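PDB 4B7H: catalase from Corynebacterium glutamicum, which catalyses the breakdown of hydrogen peroxide to water and oxygen with a haem group, and is inhibited by nitric oxide. Local coordinates for residues E485-E488 with P489-D493. Sequence-based numbering, arbitrary orientation.
Sequences EATE and PRVYD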
loop_
_atom_site.group_PDB
_atom_site.type_symbol
_atom_site.label_atom_id
_atom_site.label_comp_id
_atom_site.label_asym_id
_atom_site.label_seq_id
_atom_site.Cartn_x
_atom_site.Cartn_y
_atom_site.Cartn_z
ATOM N N GLU A 485 -36.011 -23.131 5.554
ATOM C CA GLU A 485 -37.089 -23.567 6.438
ATOM C C GLU A 485 -36.751 -23.332 7.908
ATOM O O GLU A 485 -37.635 -23.040 8.708
ATOM C CB GLU A 485 -37.413 -25.039 6.219
ATOM C CG GLU A 485 -38.017 -25.340 4.876
ATOM C CD GLU A 485 -38.330 -26.811 4.719
ATOM O OE1 GLU A 485 -37.793 -27.619 5.505
ATOM O OE2 GLU A 485 -39.114 -27.156 3.813
ATOM N N ALA A 486 -35.476 -23.450 8.262
ATOM C CA ALA A 486 -35.048 -23.202 9.641
ATOM C C ALA A 486 -35.282 -21.749 10.039
ATOM O O ALA A 486 -35.610 -21.445 11.186
ATOM C CB ALA A 486 -33.578 -23.554 9.809
ATOM N N THR A 487 -35.092 -20.847 9.085
ATOM C CA THR A 487 -35.189 -19.423 9.367
ATOM C C THR A 487 -36.634 -18.915 9.412
ATOM O O THR A 487 -36.928 -17.944 10.112
ATOM C CB THR A 487 -34.339 -18.657 8.344
ATOM O OG1 THR A 487 -32.976 -19.071 8.502
ATOM C CG2 THR A 487 -34.417 -17.141 8.537
ATOM N N GLU A 488 -37.531 -19.569 8.680
ATOM C CA GLU A 488 -38.933 -19.135 8.636
ATOM C C GLU A 488 -39.575 -18.844 10.008
ATOM O O GLU A 488 -40.033 -17.714 10.231
ATOM C CB GLU A 488 -39.794 -20.093 7.793
ATOM C CG GLU A 488 -39.503 -19.999 6.306
ATOM C CD GLU A 488 -40.168 -21.096 5.494
ATOM O OE1 GLU A 488 -40.645 -22.089 6.080
ATOM O OE2 GLU A 488 -40.208 -20.968 4.256
ATOM N N PRO A 489 -39.583 -19.830 10.936
ATOM C CA PRO A 489 -40.213 -19.548 12.233
ATOM C C PRO A 489 -39.505 -18.456 13.034
ATOM O O PRO A 489 -40.182 -17.742 13.776
ATOM C CB PRO A 489 -40.132 -20.894 12.970
ATOM C CG PRO A 489 -39.022 -21.630 12.300
ATOM C CD PRO A 489 -39.102 -21.223 10.865
ATOM N N ARG A 490 -38.189 -18.303 12.881
ATOM C CA ARG A 490 -37.507 -17.190 13.539
ATOM C C ARG A 490 -38.051 -15.854 13.046
ATOM O O ARG A 490 -38.283 -14.933 13.835
ATOM C CB ARG A 490 -35.993 -17.246 13.322
ATOM C CG ARG A 490 -35.314 -18.439 13.982
ATOM C CD ARG A 490 -33.825 -18.202 14.137
ATOM N NE ARG A 490 -33.574 -17.071 15.026
ATOM C CZ ARG A 490 -33.498 -17.164 16.350
ATOM N NH1 ARG A 490 -33.630 -18.340 16.946
ATOM N NH2 ARG A 490 -33.286 -16.081 17.081
ATOM N N VAL A 491 -38.259 -15.745 11.736
ATOM C CA VAL A 491 -38.775 -14.506 11.168
ATOM C C VAL A 491 -40.236 -14.281 11.579
ATOM O O VAL A 491 -40.630 -13.156 11.888
ATOM C CB VAL A 491 -38.595 -14.465 9.638
ATOM C CG1 VAL A 491 -39.185 -13.186 9.064
ATOM C CG2 VAL A 491 -37.112 -14.574 9.276
ATOM N N TYR A 492 -41.031 -15.349 11.612
ATOM C CA TYR A 492 -42.413 -15.224 12.065
ATOM C C TYR A 492 -42.464 -14.652 13.487
ATOM O O TYR A 492 -43.260 -13.752 13.774
ATOM C CB TYR A 492 -43.137 -16.577 12.032
ATOM C CG TYR A 492 -43.250 -17.245 10.672
ATOM C CD1 TYR A 492 -43.256 -16.504 9.493
ATOM C CD2 TYR A 492 -43.348 -18.632 10.572
ATOM C CE1 TYR A 492 -43.359 -17.130 8.257
ATOM C CE2 TYR A 492 -43.458 -19.260 9.349
ATOM C CZ TYR A 492 -43.460 -18.507 8.194
ATOM O OH TYR A 492 -43.564 -19.143 6.976
ATOM N N ASP A 493 -41.631 -15.195 14.374
ATOM C CA ASP A 493 -41.613 -14.775 15.772
ATOM C C ASP A 493 -41.163 -13.328 15.918
ATOM O O ASP A 493 -41.720 -12.566 16.704
ATOM C CB ASP A 493 -40.662 -15.660 16.580
ATOM C CG ASP A 493 -41.194 -17.058 16.801
ATOM O OD1 ASP A 493 -42.401 -17.310 16.579
ATOM O OD2 ASP A 493 -40.384 -17.909 17.223
HETATM O O HOH W 1 -43.718 -21.850 7.133
#
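Glu488 and Tyr492 meet one helical turn apart near the start of helix 487-498, in the C-terminal helical region of the catalase subunit, a local i to i+4 contact. Two backbone bonds span the turn: Val491 N donates to Thr487 O, and Tyr492 N donates to Glu488 O at 2.9 Å with an N-H...O angle of 162°. The side chains of Glu488 and Tyr492 run alongside each other in the same direction, with carboxylate and ring planes 24° apart. Glu488 keeps CG beside its own backbone N (chi1 -71°) and is extended beyond it, which carries the carboxylate level with the phenol end. There one water joins them, 2.7 Å from Tyr492 OH and donating a longer bond of 3.3 Å to Glu488 OE1. The other carboxylate oxygen, OE2, is hydrogen-bonded to Tyr510 OH and forms a salt bridge with Lys514, an arrangement that would probably favour the ionised acid. Glu488 O also lies over one face of the Tyr492 ring, 3.3 Å from CG. On another side of the turn, Thr487 CG2 packs on Val491 CG2 at 3.8 Å, while Thr487 OG1 is hydrogen-bonded to Asp174. Pro489, near the start of the helix, has no N-H to donate, and its CD lies 3.2 Å from Glu485 O. Thr487, Arg490 and Val491 face helix 173-182, and Tyr492 packs against helix 500-514.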